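Local structure of PROBABLE CHAIN-FATTY-ACID-CoA LIGASE FADD13 (Mycobacterium tuberculosis, 3T5B) at residues Trp6-Arg11 / Gln34-Ala39; Leu70-Ala75 / Thr214-Ala219; Leu49-Gly54 / Leu77-Val82; Asp198-Pro203 / Val223-Met228. The protein is a probable ligase of the AMP-binding enzyme family, in the ANL clan. All coordinates share one frame; numbering follows the deposited sequence.

Contact 1. Residues Trp6-Arg11 / Gln34-Ala39; sequences WMLRQR and QMNALA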
loop_
_atom_site.group_PDB
_atom_site.type_symbol
_atom_site.label_atom_id
_atom_site.label_comp_id
_atom_site.label_asym_id
_atom_site.label_seq_id
_atom_site.Cartn_x
_atom_site.Cartn_y
_atom_site.Cartn_z
ATOM N N TRP A 6 1.906 7.869 15.356
ATOM C CA TRP A 6 1.726 9.223 15.883
ATOM C C TRP A 6 1.146 10.171 14.839
ATOM O O TRP A 6 0.496 11.159 15.174
ATOM C CB TRP A 6 3.056 9.805 16.377
ATOM C CG TRP A 6 3.750 8.997 17.431
ATOM C CD1 TRP A 6 3.235 7.959 18.155
ATOM C CD2 TRP A 6 5.100 9.165 17.877
ATOM N NE1 TRP A 6 4.183 7.469 19.023
ATOM C CE2 TRP A 6 5.336 8.192 18.871
ATOM C CE3 TRP A 6 6.133 10.045 17.531
ATOM C CZ2 TRP A 6 6.566 8.072 19.523
ATOM C CZ3 TRP A 6 7.360 9.925 18.181
ATOM C CH2 TRP A 6 7.563 8.944 19.165
ATOM N N MET A 7 1.390 9.875 13.572
ATOM C CA MET A 7 0.873 10.714 12.509
ATOM C C MET A 7 -0.644 10.598 12.459
ATOM O O MET A 7 -1.337 11.569 12.159
ATOM C CB MET A 7 1.463 10.301 11.165
ATOM C CG MET A 7 0.923 11.100 10.006
ATOM S SD MET A 7 1.436 10.416 8.435
ATOM C CE MET A 7 0.160 9.172 8.167
ATOM N N LEU A 8 -1.151 9.402 12.745
ATOM C CA LEU A 8 -2.587 9.164 12.741
ATOM C C LEU A 8 -3.217 9.987 13.856
ATOM O O LEU A 8 -4.305 10.534 13.694
ATOM C CB LEU A 8 -2.871 7.682 12.968
ATOM C CG LEU A 8 -4.237 7.118 12.578
ATOM C CD1 LEU A 8 -5.059 6.857 13.801
ATOM C CD2 LEU A 8 -4.938 8.069 11.637
ATOM N N ARG A 9 -2.506 10.081 14.977
ATOM C CA ARG A 9 -2.963 10.823 16.140
ATOM C C ARG A 9 -2.978 12.332 15.880
ATOM O O ARG A 9 -3.888 13.033 16.314
ATOM C CB ARG A 9 -2.062 10.518 17.336
ATOM C CG ARG A 9 -2.392 11.316 18.576
ATOM C CD ARG A 9 -1.257 11.228 19.569
ATOM N NE ARG A 9 -0.070 11.902 19.055
ATOM C CZ ARG A 9 1.164 11.661 19.476
ATOM N NH1 ARG A 9 1.382 10.755 20.424
ATOM N NH2 ARG A 9 2.183 12.318 18.946
ATOM N N GLN A 10 -1.965 12.829 15.179
ATOM C CA GLN A 10 -1.905 14.250 14.872
ATOM C C GLN A 10 -2.986 14.606 13.853
ATOM O O GLN A 10 -3.539 15.703 13.892
ATOM C CB GLN A 10 -0.501 14.610 14.379
ATOM C CG GLN A 10 0.540 14.179 15.408
ATOM C CD GLN A 10 1.974 14.239 14.923
ATOM O OE1 GLN A 10 2.292 13.819 13.808
ATOM N NE2 GLN A 10 2.852 14.740 15.776
ATOM N N ARG A 11 -3.309 13.670 12.966
ATOM C CA ARG A 11 -4.360 13.904 11.980
ATOM C C ARG A 11 -5.686 13.985 12.729
ATOM O O ARG A 11 -6.573 14.754 12.367
ATOM C CB ARG A 11 -4.429 12.758 10.974
ATOM C CG ARG A 11 -5.623 12.841 10.033
ATOM C CD ARG A 11 -5.343 13.739 8.849
ATOM N NE ARG A 11 -5.407 15.154 9.171
ATOM C CZ ARG A 11 -4.793 16.108 8.476
ATOM N NH1 ARG A 11 -4.054 15.797 7.422
ATOM N NH2 ARG A 11 -4.938 17.378 8.827
ATOM N N GLN A 34 -12.232 8.895 15.522
ATOM C CA GLN A 34 -12.712 7.548 15.824
ATOM C C GLN A 34 -11.775 6.452 15.339
ATOM O O GLN A 34 -11.598 5.438 16.011
ATOM C CB GLN A 34 -14.091 7.327 15.200
ATOM C CG GLN A 34 -15.143 8.306 15.654
ATOM C CD GLN A 34 -16.452 8.094 14.928
ATOM O OE1 GLN A 34 -16.501 8.065 13.690
ATOM N NE2 GLN A 34 -17.522 7.943 15.691
ATOM N N MET A 35 -11.197 6.650 14.160
ATOM C CA MET A 35 -10.277 5.670 13.602
ATOM C C MET A 35 -9.035 5.558 14.500
ATOM O O MET A 35 -8.511 4.456 14.717
ATOM C CB MET A 35 -9.883 6.078 12.179
ATOM C CG MET A 35 -8.978 5.078 11.491
ATOM S SD MET A 35 -8.738 5.454 9.752
ATOM C CE MET A 35 -9.820 4.260 9.032
ATOM N N ASN A 36 -8.587 6.700 15.031
ATOM C CA ASN A 36 -7.426 6.749 15.919
ATOM C C ASN A 36 -7.770 6.017 17.218
ATOM O O ASN A 36 -6.950 5.256 17.744
ATOM C CB ASN A 36 -7.036 8.209 16.211
ATOM C CG ASN A 36 -5.758 8.326 17.035
ATOM O OD1 ASN A 36 -4.680 7.892 16.612
ATOM N ND2 ASN A 36 -5.874 8.921 18.215
ATOM N N ALA A 37 -8.983 6.242 17.722
ATOM C CA ALA A 37 -9.448 5.581 18.940
ATOM C C ALA A 37 -9.480 4.072 18.702
ATOM O O ALA A 37 -9.100 3.286 19.574
ATOM C CB ALA A 37 -10.847 6.081 19.325
ATOM N N LEU A 38 -9.941 3.664 17.525
ATOM C CA LEU A 38 -9.986 2.245 17.213
ATOM C C LEU A 38 -8.549 1.712 17.096
ATOM O O LEU A 38 -8.267 0.576 17.465
ATOM C CB LEU A 38 -10.726 2.004 15.894
ATOM C CG LEU A 38 -11.542 0.708 15.789
ATOM C CD1 LEU A 38 -11.630 0.286 14.330
ATOM C CD2 LEU A 38 -10.913 -0.399 16.603
ATOM N N ALA A 39 -7.645 2.537 16.573
ATOM C CA ALA A 39 -6.253 2.130 16.428
ATOM C C ALA A 39 -5.653 1.908 17.814
ATOM O O ALA A 39 -4.911 0.946 18.032
ATOM C CB ALA A 39 -5.464 3.197 15.669
#
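Leu-8 and Asn-36 carry this contact, their side chains sliding past each other in opposite directions between the two helices. In the apolar part, the CD1 branch of Leu-8 does the touching. CD1 of Leu-8 lies 3.4 Å from CB of Asn-36 and 4.1 Å from CB of Ala-39. The approach of Leu-8 CD1 to Asn-36 OD1 is modelled shorter still, 3.0 Å, and is doubtful as a detail. Met-35 adds backbone contact here, while its side chain leads off toward helix 65-77 and strand 19-23.

The segments belong to helices 4-14 and 32-48 in the N-terminal part of the AMP-binding fold. They run roughly antiparallel, at 147°, with axes 9.2 Å apart, and the CA atoms of Arg-9 and Asn-36 are 6.0 Å apart.

In the polar part, CG of Asn-36 stands anti to its own N (chi1 -175°), which extends the amide across to the other helix. There OD1 of Asn-36 rests 3.4 Å from CA of Arg-9, but the nearby Arg-9 N is poorly angled and no hydrogen bond crosses between the segments. The amide is held from outside instead: Lys-76 NZ hydrogen-bonds OD1, and Glu-148 takes a weak bond from ND2. The Arg-9 chain turns away, bent at chi3 (67°), and one face of its guanidinium lies over CB of Trp-6, offset toward the rim.

Contact 2. Residues Leu70-Ala75 / Thr214-Ala219; sequences LFYGAA and TVIFSA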
loop_
_atom_site.group_PDB
_atom_site.type_symbol
_atom_site.label_atom_id
_atom_site.label_comp_id
_atom_site.label_asym_id
_atom_site.label_seq_id
_atom_site.Cartn_x
_atom_site.Cartn_y
_atom_site.Cartn_z
ATOM N N LEU A 70 -5.344 -1.809 12.725
ATOM C CA LEU A 70 -4.456 -2.824 13.281
ATOM C C LEU A 70 -2.993 -2.471 13.003
ATOM O O LEU A 70 -2.167 -2.514 13.910
ATOM C CB LEU A 70 -4.783 -4.210 12.712
ATOM C CG LEU A 70 -5.904 -4.929 13.470
ATOM C CD1 LEU A 70 -6.407 -6.128 12.669
ATOM C CD2 LEU A 70 -5.390 -5.340 14.852
ATOM N N PHE A 71 -2.659 -2.111 11.764
ATOM C CA PHE A 71 -1.272 -1.768 11.512
ATOM C C PHE A 71 -0.955 -0.399 12.118
ATOM O O PHE A 71 0.189 -0.143 12.491
ATOM C CB PHE A 71 -0.927 -1.859 10.018
ATOM C CG PHE A 71 -1.495 -0.769 9.173
ATOM C CD1 PHE A 71 -0.994 0.523 9.248
ATOM C CD2 PHE A 71 -2.496 -1.049 8.246
ATOM C CE1 PHE A 71 -1.476 1.526 8.403
ATOM C CE2 PHE A 71 -2.986 -0.056 7.395
ATOM C CZ PHE A 71 -2.474 1.234 7.474
ATOM N N TYR A 72 -1.964 0.466 12.250
ATOM C CA TYR A 72 -1.748 1.769 12.885
ATOM C C TYR A 72 -1.438 1.541 14.366
ATOM O O TYR A 72 -0.541 2.167 14.924
ATOM C CB TYR A 72 -2.980 2.666 12.753
ATOM C CG TYR A 72 -2.964 3.530 11.522
ATOM C CD1 TYR A 72 -1.858 4.311 11.217
ATOM C CD2 TYR A 72 -4.066 3.582 10.670
ATOM C CE1 TYR A 72 -1.845 5.126 10.092
ATOM C CE2 TYR A 72 -4.068 4.389 9.546
ATOM C CZ TYR A 72 -2.951 5.158 9.259
ATOM O OH TYR A 72 -2.939 5.937 8.132
ATOM N N GLY A 73 -2.197 0.646 14.998
ATOM C CA GLY A 73 -1.962 0.315 16.395
ATOM C C GLY A 73 -0.600 -0.359 16.530
ATOM O O GLY A 73 0.129 -0.114 17.494
ATOM N N ALA A 74 -0.255 -1.212 15.564
ATOM C CA ALA A 74 1.042 -1.900 15.556
ATOM C C ALA A 74 2.158 -0.849 15.466
ATOM O O ALA A 74 3.177 -0.940 16.152
ATOM C CB ALA A 74 1.128 -2.858 14.357
ATOM N N ALA A 75 1.939 0.142 14.602
ATOM C CA ALA A 75 2.868 1.247 14.395
ATOM C C ALA A 75 3.147 1.989 15.697
ATOM O O ALA A 75 4.289 2.324 15.994
ATOM C CB ALA A 75 2.288 2.214 13.370
ATOM N N THR A 214 -1.245 4.288 0.286
ATOM C CA THR A 214 -2.358 5.164 -0.065
ATOM C C THR A 214 -3.094 5.521 1.231
ATOM O O THR A 214 -3.440 6.685 1.471
ATOM C CB THR A 214 -3.337 4.453 -1.013
ATOM O OG1 THR A 214 -2.696 4.216 -2.272
ATOM C CG2 THR A 214 -4.586 5.292 -1.221
ATOM N N VAL A 215 -3.330 4.495 2.051
ATOM C CA VAL A 215 -4.002 4.643 3.335
ATOM C C VAL A 215 -3.186 5.605 4.173
ATOM O O VAL A 215 -3.716 6.550 4.775
ATOM C CB VAL A 215 -4.072 3.293 4.105
ATOM C CG1 VAL A 215 -4.564 3.522 5.532
ATOM C CG2 VAL A 215 -4.990 2.322 3.378
ATOM N N ILE A 216 -1.885 5.349 4.202
ATOM C CA ILE A 216 -0.976 6.171 4.967
ATOM C C ILE A 216 -0.991 7.621 4.515
ATOM O O ILE A 216 -1.164 8.518 5.343
ATOM C CB ILE A 216 0.472 5.636 4.893
ATOM C CG1 ILE A 216 0.540 4.233 5.500
ATOM C CG2 ILE A 216 1.421 6.564 5.648
ATOM C CD1 ILE A 216 0.054 4.163 6.914
ATOM N N PHE A 217 -0.825 7.875 3.220
ATOM C CA PHE A 217 -0.802 9.264 2.800
ATOM C C PHE A 217 -2.182 9.884 2.811
ATOM O O PHE A 217 -2.323 11.101 2.728
ATOM C CB PHE A 217 -0.055 9.446 1.456
ATOM C CG PHE A 217 -0.886 9.243 0.218
ATOM C CD1 PHE A 217 -1.810 10.195 -0.185
ATOM C CD2 PHE A 217 -0.663 8.146 -0.602
ATOM C CE1 PHE A 217 -2.497 10.066 -1.392
ATOM C CE2 PHE A 217 -1.342 8.003 -1.814
ATOM C CZ PHE A 217 -2.261 8.966 -2.210
ATOM N N SER A 218 -3.206 9.049 2.950
ATOM C CA SER A 218 -4.555 9.581 3.040
ATOM C C SER A 218 -4.613 10.237 4.408
ATOM O O SER A 218 -5.165 11.317 4.571
ATOM C CB SER A 218 -5.591 8.466 2.959
ATOM O OG SER A 218 -5.790 8.071 1.618
ATOM N N ALA A 219 -4.009 9.584 5.389
ATOM C CA ALA A 219 -3.995 10.113 6.743
ATOM C C ALA A 219 -3.082 11.334 6.843
ATOM O O ALA A 219 -3.395 12.276 7.550
ATOM C CB ALA A 219 -3.550 9.032 7.725
HETATM O O HOH W 1 -5.698 6.456 7.046
#
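Phe-71 and Tyr-72 reach from segment 70-75 to a small cluster formed by Val-215, Ile-216 and Ala-219. Among the apolar contacts, CG1 of Val-215 meets the edge of the Phe-71 ring in its plane, 3.7 Å from CZ. CD1 of Ile-216 approaches both rings obliquely, 3.4 Å from CE1 of Phe-71 and 3.8 Å from CE1 of Tyr-72. The two rings also touch each other: CE1 of Phe-71 lies above the centre of the Tyr-72 ring. CG of Phe-71 sits between its backbone N and carbonyl carbon (chi1 73°), and the ring projects toward the other helix.

These long aromatic side chains span the space between segments 70-75 and 214-219, on helices 65-77 and 209-221, which cross at 71° with their axes 12.3 Å apart. They fill the interior between two parts of the AMP-binding fold. Ile-4 and Met-7 of helix 4-14 pack against the same cluster, and Phe-160 meets Phe-71 edge-to-face.

The polar part centres on the Tyr-72 hydroxyl. A water 3.0 Å from Tyr-72 OH donates a hydrogen bond to Val-215 O, also at 3.0 Å, and so bridges ring and backbone in this buried setting. CB of Ala-219 lies close beside the hydroxyl oxygen.

Contact 3. Residues Leu49-Gly54 / Leu77-Val82; sequences LGIAKG and LGAVAV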
loop_
_atom_site.group_PDB
_atom_site.type_symbol
_atom_site.label_atom_id
_atom_site.label_comp_id
_atom_site.label_asym_id
_atom_site.label_seq_id
_atom_site.Cartn_x
_atom_site.Cartn_y
_atom_site.Cartn_z
ATOM N N LEU A 49 -1.950 -9.552 23.795
ATOM C CA LEU A 49 -1.593 -10.821 23.167
ATOM C C LEU A 49 -0.079 -11.041 23.114
ATOM O O LEU A 49 0.416 -11.817 22.296
ATOM C CB LEU A 49 -2.179 -10.888 21.752
ATOM C CG LEU A 49 -3.575 -11.505 21.580
ATOM C CD1 LEU A 49 -4.493 -11.105 22.718
ATOM C CD2 LEU A 49 -4.155 -11.055 20.252
ATOM N N GLY A 50 0.653 -10.347 23.981
ATOM C CA GLY A 50 2.098 -10.507 24.034
ATOM C C GLY A 50 2.918 -9.788 22.979
ATOM O O GLY A 50 4.145 -9.932 22.944
ATOM N N ILE A 51 2.256 -9.024 22.117
ATOM C CA ILE A 51 2.944 -8.286 21.067
ATOM C C ILE A 51 3.738 -7.106 21.632
ATOM O O ILE A 51 3.192 -6.288 22.369
ATOM C CB ILE A 51 1.945 -7.749 20.028
ATOM C CG1 ILE A 51 1.373 -8.912 19.219
ATOM C CG2 ILE A 51 2.624 -6.728 19.122
ATOM C CD1 ILE A 51 2.419 -9.722 18.476
ATOM N N ALA A 52 5.023 -7.024 21.295
ATOM C CA ALA A 52 5.869 -5.922 21.772
ATOM C C ALA A 52 6.746 -5.371 20.646
ATOM O O ALA A 52 6.732 -5.891 19.536
ATOM C CB ALA A 52 6.746 -6.377 22.943
ATOM N N LYS A 53 7.505 -4.321 20.950
ATOM C CA LYS A 53 8.387 -3.678 19.985
ATOM C C LYS A 53 9.225 -4.679 19.189
ATOM O O LYS A 53 10.030 -5.408 19.753
ATOM C CB LYS A 53 9.306 -2.699 20.713
ATOM C CG LYS A 53 10.264 -1.944 19.811
ATOM C CD LYS A 53 11.213 -1.074 20.635
ATOM C CE LYS A 53 12.210 -0.339 19.755
ATOM N NZ LYS A 53 13.167 0.456 20.569
ATOM N N GLY A 54 9.022 -4.715 17.875
ATOM C CA GLY A 54 9.781 -5.627 17.036
ATOM C C GLY A 54 9.037 -6.886 16.622
ATOM O O GLY A 54 9.344 -7.470 15.587
ATOM N N LEU A 77 3.010 0.815 18.597
ATOM C CA LEU A 77 3.658 -0.089 19.538
ATOM C C LEU A 77 5.086 -0.365 19.129
ATOM O O LEU A 77 5.881 -0.856 19.929
ATOM C CB LEU A 77 2.907 -1.417 19.571
ATOM C CG LEU A 77 2.191 -1.865 20.840
ATOM C CD1 LEU A 77 1.621 -0.702 21.614
ATOM C CD2 LEU A 77 1.104 -2.827 20.419
ATOM N N GLY A 78 5.403 -0.059 17.874
ATOM C CA GLY A 78 6.734 -0.324 17.363
ATOM C C GLY A 78 6.752 -1.752 16.851
ATOM O O GLY A 78 7.817 -2.338 16.626
ATOM N N ALA A 79 5.551 -2.310 16.687
ATOM C CA ALA A 79 5.367 -3.672 16.194
ATOM C C ALA A 79 5.407 -3.683 14.672
ATOM O O ALA A 79 5.321 -2.634 14.024
ATOM C CB ALA A 79 4.048 -4.241 16.684
ATOM N N VAL A 80 5.515 -4.878 14.105
ATOM C CA VAL A 80 5.614 -5.026 12.665
ATOM C C VAL A 80 4.493 -5.840 12.060
ATOM O O VAL A 80 4.318 -7.014 12.390
ATOM C CB VAL A 80 6.951 -5.694 12.281
ATOM C CG1 VAL A 80 7.117 -5.692 10.762
ATOM C CG2 VAL A 80 8.104 -4.970 12.958
ATOM N N ALA A 81 3.753 -5.214 11.154
ATOM C CA ALA A 81 2.650 -5.869 10.478
ATOM C C ALA A 81 3.136 -6.626 9.252
ATOM O O ALA A 81 4.027 -6.168 8.531
ATOM C CB ALA A 81 1.604 -4.847 10.075
ATOM N N VAL A 82 2.542 -7.794 9.034
ATOM C CA VAL A 82 2.873 -8.644 7.899
ATOM C C VAL A 82 1.572 -8.982 7.172
ATOM O O VAL A 82 0.946 -10.014 7.425
ATOM C CB VAL A 82 3.552 -9.960 8.362
ATOM C CG1 VAL A 82 3.954 -10.794 7.147
ATOM C CG2 VAL A 82 4.762 -9.646 9.244
#
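Lys-53 and Gly-78 bring the two segments closest, with their CA atoms 4.6 Å apart; the touching parts run 67° apart in direction. Each segment leaves a helix through a Schellman motif whose C-prime residue is a glycine with positive phi. At Gly-50, Ile-51 N reaches back to Leu-46 O and Gly-50 N to Thr-47 O. At Gly-78, Ala-79 N pairs with Ala-74 O and Gly-78 N with Ala-75 O. A single hydrogen bond links the segments, from Gly-54 N to Gly-78 O (2.9 Å, 151° at the hydrogen), with the donor well above the carbonyl plane rather than on a lone pair. The lack of a side chain at Gly-78 lets Lys-53 pass close over it.

Among the side chains, the CG2 branch of Ile-51 does most of the apolar work, touching CB of Ala-79 at 3.8 Å and CD2 of Leu-77 at 4.4 Å. It is placed there by chi1 of -70°, which sets CG2 anti to the backbone N. CB of Lys-53 lies 4.0 Å from Leu-77 O, after which the fully extended chain leads away from the contact. CG2 of Val-80 sits 3.8 Å from Gly-54 O, an oxygen that also accepts a hydrogen bond from Arg-56 NH1.

Segment 49-54 joins helix 32-48 to strand 56-60, and 77-82 carries the chain from the end of helix 65-77 into strand 80-83. The two strands are parallel neighbours in one sheet, forming with helix 65-77 a beta-alpha-beta unit; strand 158-163 hydrogen-bonds to Ala-81, while Leu-77 packs on helix 32-48.

Contact 4. Residues Asp198-Pro203 / Val223-Met228; sequences DRLLLP and VTLISM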
loop_
_atom_site.group_PDB
_atom_site.type_symbol
_atom_site.label_atom_id
_atom_site.label_comp_id
_atom_site.label_asym_id
_atom_site.label_seq_id
_atom_site.Cartn_x
_atom_site.Cartn_y
_atom_site.Cartn_z
ATOM N N ASP A 198 -10.121 15.628 0.236
ATOM C CA ASP A 198 -10.428 14.940 -1.006
ATOM C C ASP A 198 -10.989 13.585 -0.572
ATOM O O ASP A 198 -10.778 13.151 0.557
ATOM C CB ASP A 198 -9.165 14.710 -1.835
ATOM C CG ASP A 198 -8.961 15.761 -2.901
ATOM O OD1 ASP A 198 -9.968 16.281 -3.416
ATOM O OD2 ASP A 198 -7.791 16.042 -3.240
ATOM N N ARG A 199 -11.719 12.919 -1.453
ATOM C CA ARG A 199 -12.263 11.606 -1.128
ATOM C C ARG A 199 -11.640 10.666 -2.152
ATOM O O ARG A 199 -11.883 10.780 -3.351
ATOM C CB ARG A 199 -13.790 11.618 -1.226
ATOM C CG ARG A 199 -14.426 12.758 -0.439
ATOM C CD ARG A 199 -15.937 12.765 -0.577
ATOM N NE ARG A 199 -16.570 11.667 0.154
ATOM C CZ ARG A 199 -16.745 11.641 1.472
ATOM N NH1 ARG A 199 -16.340 12.654 2.224
ATOM N NH2 ARG A 199 -17.326 10.596 2.040
ATOM N N LEU A 200 -10.822 9.743 -1.669
ATOM C CA LEU A 200 -10.113 8.823 -2.546
ATOM C C LEU A 200 -10.585 7.379 -2.452
ATOM O O LEU A 200 -10.657 6.797 -1.368
ATOM C CB LEU A 200 -8.618 8.936 -2.240
ATOM C CG LEU A 200 -7.572 8.156 -3.021
ATOM C CD1 LEU A 200 -6.222 8.822 -2.797
ATOM C CD2 LEU A 200 -7.555 6.699 -2.566
ATOM N N LEU A 201 -10.902 6.798 -3.602
ATOM C CA LEU A 201 -11.382 5.425 -3.645
ATOM C C LEU A 201 -10.251 4.408 -3.690
ATOM O O LEU A 201 -9.354 4.496 -4.526
ATOM C CB LEU A 201 -12.286 5.223 -4.857
ATOM C CG LEU A 201 -12.713 3.779 -5.116
ATOM C CD1 LEU A 201 -13.541 3.261 -3.947
ATOM C CD2 LEU A 201 -13.510 3.715 -6.397
ATOM N N LEU A 202 -10.304 3.438 -2.787
ATOM C CA LEU A 202 -9.290 2.401 -2.746
ATOM C C LEU A 202 -9.946 1.062 -3.086
ATOM O O LEU A 202 -10.611 0.448 -2.241
ATOM C CB LEU A 202 -8.647 2.356 -1.358
ATOM C CG LEU A 202 -7.438 1.427 -1.237
ATOM C CD1 LEU A 202 -6.455 1.693 -2.373
ATOM C CD2 LEU A 202 -6.775 1.634 0.105
ATOM N N PRO A 203 -9.786 0.601 -4.340
ATOM C CA PRO A 203 -10.365 -0.669 -4.800
ATOM C C PRO A 203 -9.391 -1.848 -4.735
ATOM O O PRO A 203 -9.794 -3.006 -4.896
ATOM C CB PRO A 203 -10.772 -0.347 -6.232
ATOM C CG PRO A 203 -9.618 0.492 -6.696
ATOM C CD PRO A 203 -9.262 1.376 -5.484
ATOM N N VAL A 223 -7.309 12.858 3.977
ATOM C CA VAL A 223 -8.166 12.426 2.886
ATOM C C VAL A 223 -9.181 11.411 3.403
ATOM O O VAL A 223 -8.837 10.562 4.227
ATOM C CB VAL A 223 -7.309 11.768 1.769
ATOM C CG1 VAL A 223 -8.191 11.052 0.743
ATOM C CG2 VAL A 223 -6.462 12.829 1.096
ATOM N N THR A 224 -10.427 11.506 2.936
ATOM C CA THR A 224 -11.455 10.555 3.347
ATOM C C THR A 224 -11.319 9.348 2.436
ATOM O O THR A 224 -11.564 9.435 1.229
ATOM C CB THR A 224 -12.884 11.100 3.177
ATOM O OG1 THR A 224 -13.076 12.243 4.019
ATOM C CG2 THR A 224 -13.890 10.027 3.543
ATOM N N LEU A 225 -10.928 8.220 3.008
ATOM C CA LEU A 225 -10.756 7.025 2.210
ATOM C C LEU A 225 -12.102 6.385 1.895
ATOM O O LEU A 225 -12.940 6.219 2.776
ATOM C CB LEU A 225 -9.847 6.044 2.949
ATOM C CG LEU A 225 -8.936 5.216 2.044
ATOM C CD1 LEU A 225 -8.192 6.108 1.059
ATOM C CD2 LEU A 225 -7.948 4.465 2.911
ATOM N N ILE A 226 -12.310 6.052 0.623
ATOM C CA ILE A 226 -13.546 5.417 0.178
ATOM C C ILE A 226 -13.193 3.981 -0.189
ATOM O O ILE A 226 -12.335 3.747 -1.042
ATOM C CB ILE A 226 -14.144 6.136 -1.055
ATOM C CG1 ILE A 226 -14.292 7.635 -0.769
ATOM C CG2 ILE A 226 -15.498 5.544 -1.397
ATOM C CD1 ILE A 226 -15.128 7.963 0.464
ATOM N N SER A 227 -13.856 3.021 0.444
ATOM C CA SER A 227 -13.542 1.624 0.204
ATOM C C SER A 227 -14.584 0.758 -0.478
ATOM O O SER A 227 -15.784 0.977 -0.345
ATOM C CB SER A 227 -13.167 0.954 1.522
ATOM O OG SER A 227 -13.060 -0.447 1.342
ATOM N N MET A 228 -14.091 -0.244 -1.196
ATOM C CA MET A 228 -14.926 -1.219 -1.893
ATOM C C MET A 228 -14.220 -2.556 -1.652
ATOM O O MET A 228 -13.431 -3.013 -2.484
ATOM C CB MET A 228 -14.987 -0.907 -3.394
ATOM C CG MET A 228 -15.872 -1.860 -4.182
ATOM S SD MET A 228 -15.827 -1.608 -5.980
ATOM C CE MET A 228 -17.399 -0.803 -6.245
#
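Arg-199 lays one face of its guanidinium over CG2 of Thr-224, which sits 3.5 Å above the plane and offset toward the rim; the two side chains lie side by side and point the same way. CD1 of Ile-226 approaches the group obliquely, 3.8 Å from NH2 of Arg-199. A bend at chi3 (72°) turns the end of the arginine over Thr-224, and NH2 is held by a salt bridge to Glu-243 and a hydrogen bond to Gln-19 OE1, so the flat group is fixed from outside. Thr-224 OG1 is likewise bonded, to Gln-19 O.

The segments are the two strands of a beta-alpha-beta crossover, 199-202 and 224-227, joined through helix 209-221. They are adjacent and parallel in the eight-stranded mixed sheet, with strand 19-23 flanking 224-227 and strand 247-250 flanking 199-202. Arg-199, Thr-224, Leu-201 and Ile-226 share one face, where CD1 of Leu-201 packs on CG2 of Ile-226 at 3.9 Å and helix 236-242 covers Leu-201.

Leu-200, Leu-202 and Leu-225 lie on the other face, against the crossover helix. CD2 of Leu-200 runs beside CD1 of Leu-225 at 3.7 Å, and CD2 of Leu-202 reaches CD2 of Leu-225 at 4.2 Å. Just before the strand, CG1 of Val-223 packs against CB of Leu-200.

Four backbone hydrogen bonds zip the pair, starting with Thr-224 N to Asp-198 O and Leu-200 N to Thr-224 O. Ile-226 N then binds Leu-200 O at 2.7 Å, and Leu-202 N closes the series on Ile-226 O, also at 2.7 Å and nearly along the C=O axis.

Contact 2 is the hub: its centre lies about 9 Å from that of contact 1 and about 14 Å from those of contacts 3 and 4, and it touches all three. CE of Met-7, on segment 6-11, packs 3.7 Å from CB of Ala-219. Toward contact 3, helix 65-77 runs on into strand 80-83, and CB of Phe-71 meets CB of Ala-81 at 3.9 Å. Toward contact 4, helix 209-221 is the crossover between the paired strands, with CG2 of Val-215 resting 3.7 Å from CD2 of Leu-225. Contacts 3 and 4 do not touch; their centres are about 27 Å apart, contact 4 within the mixed sheet and contact 3 at the start of strand 80-83 in another.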